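Local coordinates for protein nucleocapsid (Crimean-congo hemorrhagic fever virus, PDB 4AKL) that binds single- and double-stranded RNA, probably packages the viral genome, and displays sequence-non-specific DNA endonuclease activity, at residues A146-K151 with Y470-N475. Numbering follows the deposited sequence. Where two conformers were deposited one is given.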
ATOM      1  N   ALA A 146      -6.630  -0.957  11.415  1.00 40.44           N
ATOM      2  CA  ALA A 146      -6.974  -2.308  10.962  1.00 41.82           C
ATOM      3  C   ALA A 146      -6.535  -2.577   9.553  1.00 41.26           C
ATOM      4  O   ALA A 146      -6.255  -1.644   8.786  1.00 40.06           O
ATOM      5  CB  ALA A 146      -8.552  -2.567  11.077  1.00 43.17           C
ATOM      6  N   ALA A 147      -6.464  -3.875   9.226  1.00 42.83           N
ATOM      7  CA  ALA A 147      -6.341  -4.339   7.839  1.00 43.03           C
ATOM      8  C   ALA A 147      -7.747  -4.463   7.295  1.00 44.52           C
ATOM      9  O   ALA A 147      -8.545  -5.213   7.814  1.00 46.79           O
ATOM     10  CB  ALA A 147      -5.611  -5.670   7.772  1.00 43.40           C
ATOM     11  N   LEU A 148      -8.049  -3.711   6.260  1.00 44.76           N
ATOM     12  CA  LEU A 148      -9.373  -3.695   5.656  1.00 46.27           C
ATOM     13  C   LEU A 148      -9.563  -4.904   4.798  1.00 47.98           C
ATOM     14  O   LEU A 148      -8.618  -5.403   4.204  1.00 46.22           O
ATOM     15  CB  LEU A 148      -9.572  -2.431   4.811  1.00 45.24           C
ATOM     16  CG  LEU A 148      -9.646  -1.142   5.640  1.00 44.79           C
ATOM     17  CD1 LEU A 148      -9.524   0.084   4.771  1.00 43.84           C
ATOM     18  CD2 LEU A 148     -10.917  -1.125   6.417  1.00 46.81           C
ATOM     19  N   SER A 149     -10.807  -5.381   4.763  1.00 50.92           N
ATOM     20  CA  SER A 149     -11.158  -6.584   4.020  1.00 53.60           C
ATOM     21  C   SER A 149     -12.572  -6.566   3.439  1.00 56.11           C
ATOM     22  O   SER A 149     -13.052  -7.595   3.009  1.00 57.38           O
ATOM     23  CB  SER A 149     -11.060  -7.775   4.946  1.00 54.82           C
ATOM     24  OG  SER A 149     -12.275  -7.890   5.718  1.00 57.74           O
ATOM     25  N   ASN A 150     -13.236  -5.403   3.440  1.00 57.12           N
ATOM     26  CA  ASN A 150     -14.574  -5.284   2.846  1.00 59.59           C
ATOM     27  C   ASN A 150     -14.330  -5.004   1.342  1.00 59.12           C
ATOM     28  O   ASN A 150     -13.282  -5.462   0.813  1.00 58.51           O
ATOM     29  CB  ASN A 150     -15.397  -4.211   3.577  1.00 60.00           C
ATOM     30  CG  ASN A 150     -16.119  -4.749   4.818  1.00 63.77           C
ATOM     31  OD1 ASN A 150     -15.769  -5.824   5.398  1.00 65.43           O
ATOM     32  ND2 ASN A 150     -17.165  -4.003   5.235  1.00 65.69           N
ATOM     33  N   LYS A 151     -15.256  -4.295   0.670  1.00 59.64           N
ATOM     34  CA  LYS A 151     -15.154  -3.966  -0.754  0.50 59.24           C
ATOM     35  C   LYS A 151     -14.992  -2.451  -0.954  1.00 57.80           C
ATOM     36  O   LYS A 151     -15.253  -1.656  -0.025  1.00 57.72           O
ATOM     37  CB  LYS A 151     -16.407  -4.456  -1.494  0.50 61.36           C
ATOM     38  CG  LYS A 151     -16.611  -5.979  -1.454  0.50 63.37           C
ATOM     39  CD  LYS A 151     -17.884  -6.422  -2.188  0.50 66.10           C
ATOM     40  CE  LYS A 151     -18.037  -7.945  -2.136  0.50 68.45           C
ATOM     41  NZ  LYS A 151     -16.821  -8.629  -2.701  0.50 67.53           N
ATOM     42  N   TYR A 470      -4.852  -3.795   1.420  1.00 38.63           N
ATOM     43  CA  TYR A 470      -4.483  -4.834   0.474  1.00 39.93           C
ATOM     44  C   TYR A 470      -5.642  -5.799   0.172  1.00 42.58           C
ATOM     45  O   TYR A 470      -5.839  -6.083  -0.990  1.00 42.63           O
ATOM     46  CB  TYR A 470      -3.239  -5.645   0.916  1.00 39.78           C
ATOM     47  CG  TYR A 470      -2.884  -6.757  -0.087  1.00 41.35           C
ATOM     48  CD1 TYR A 470      -2.603  -6.439  -1.401  1.00 41.86           C
ATOM     49  CD2 TYR A 470      -2.827  -8.108   0.277  1.00 43.41           C
ATOM     50  CE1 TYR A 470      -2.289  -7.392  -2.326  1.00 44.27           C
ATOM     51  CE2 TYR A 470      -2.490  -9.090  -0.670  1.00 45.11           C
ATOM     52  CZ  TYR A 470      -2.227  -8.704  -1.971  1.00 45.24           C
ATOM     53  OH  TYR A 470      -1.897  -9.587  -2.962  1.00 49.06           O
ATOM     54  N   ASN A 471      -6.393  -6.264   1.192  1.00 44.62           N
ATOM     55  CA  ASN A 471      -7.541  -7.231   1.001  1.00 47.82           C
ATOM     56  C   ASN A 471      -8.915  -6.630   0.706  1.00 48.73           C
ATOM     57  O   ASN A 471      -9.907  -7.284   0.870  1.00 50.16           O
ATOM     58  CB  ASN A 471      -7.679  -8.173   2.229  1.00 49.23           C
ATOM     59  CG  ASN A 471      -6.518  -9.069   2.378  1.00 50.27           C
ATOM     60  OD1 ASN A 471      -6.110  -9.722   1.413  1.00 52.61           O
ATOM     61  ND2 ASN A 471      -5.956  -9.130   3.580  1.00 51.44           N
ATOM     62  N   VAL A 472      -8.952  -5.369   0.303  1.00 48.36           N
ATOM     63  CA  VAL A 472     -10.169  -4.713  -0.171  1.00 49.48           C
ATOM     64  C   VAL A 472     -10.341  -5.188  -1.632  1.00 50.91           C
ATOM     65  O   VAL A 472      -9.373  -5.192  -2.414  1.00 49.73           O
ATOM     66  CB  VAL A 472     -10.098  -3.147  -0.011  1.00 48.33           C
ATOM     67  CG1 VAL A 472     -11.130  -2.482  -0.803  1.00 48.77           C
ATOM     68  CG2 VAL A 472     -10.263  -2.768   1.430  1.00 47.86           C
ATOM     69  N   LYS A 473     -11.572  -5.586  -1.971  1.00 53.40           N
ATOM     70  CA  LYS A 473     -11.898  -6.189  -3.255  1.00 55.55           C
ATOM     71  C   LYS A 473     -12.726  -5.237  -4.109  1.00 56.47           C
ATOM     72  O   LYS A 473     -13.613  -4.516  -3.600  1.00 56.48           O
ATOM     73  CB  LYS A 473     -12.623  -7.577  -3.085  1.00 58.03           C
ATOM     74  CG  LYS A 473     -12.921  -7.954  -1.609  1.00 59.46           C
ATOM     75  CD  LYS A 473     -13.559  -9.309  -1.337  1.00 62.60           C
ATOM     76  CE  LYS A 473     -13.650  -9.563   0.220  1.00 63.13           C
ATOM     77  NZ  LYS A 473     -12.299  -9.311   0.927  1.00 59.98           N
ATOM     78  N   GLY A 474     -12.421  -5.243  -5.411  1.00 57.30           N
ATOM     79  CA  GLY A 474     -13.131  -4.447  -6.404  1.00 58.43           C
ATOM     80  C   GLY A 474     -12.217  -3.447  -7.089  1.00 57.37           C
ATOM     81  O   GLY A 474     -11.018  -3.490  -6.940  1.00 55.89           O
ATOM     82  N   ASN A 475     -12.831  -2.550  -7.845  1.00 58.55           N
ATOM     83  CA  ASN A 475     -12.143  -1.537  -8.612  1.00 58.11           C
ATOM     84  C   ASN A 475     -12.608  -0.197  -8.054  1.00 57.74           C
ATOM     85  O   ASN A 475     -13.768   0.211  -8.260  1.00 58.88           O
ATOM     86  CB  ASN A 475     -12.485  -1.712 -10.105  1.00 59.84           C
ATOM     87  CG  ASN A 475     -11.815  -0.658 -11.012  1.00 60.20           C
ATOM     88  OD1 ASN A 475     -10.723  -0.129 -10.704  1.00 59.89           O
ATOM     89  ND2 ASN A 475     -12.473  -0.356 -12.145  1.00 62.03           N
TER
HETATM   90  O   HOH W   1      -6.015  -5.515   3.970  1.00 44.48           O
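Lys473 reaches back over the backbone of 146-151, its ammonium group settling on the carbonyl one residue before the one that its own amide meets. An almost eclipsed chi1 (4°) starts this course, the chain then runs extended, and a bend at chi4 (-50°) brings NZ to 2.8 Å from Ser149 O. The approach is from above the carbonyl plane, 40° out of it; a weak bond to Asn471 O within its own segment gives NZ a second acceptor. By contrast, Lys473 N meets Asn150 O in the carbonyl plane, along a lone pair, at 3.3 Å. The same oxygen takes a CA-H...O contact from Val472 CA, while Lys473 O faces Lys151 CA, so the two loops run alongside as a single beta bridge between Lys151 and Lys473. Val152, next along the chain, is also joined to Lys473 by a backbone hydrogen bond. The aliphatic lengths of the two lysines cross obliquely, Lys151 NZ lying 3.6 Å from Lys473 CD, yet the like-charged Lys151 NZ and Lys473 NZ stay 5.8 Å apart. On the buried side Val472 turns CG2, anti to its carbonyl carbon, against Leu148 CB at a tight 3.5 Å, and CG1 lies against the backbone of Lys151. Beyond this pair a water donates to Leu148 O and accepts from Asn471 N, joining the backbones where they splay. The union of these two loops, which lead into the parallel strands 155-156 and 480-481, is thus written mainly in backbone carbonyls, and their partial negative charge probably helps to offset the lysine ammonium at this largely exposed surface.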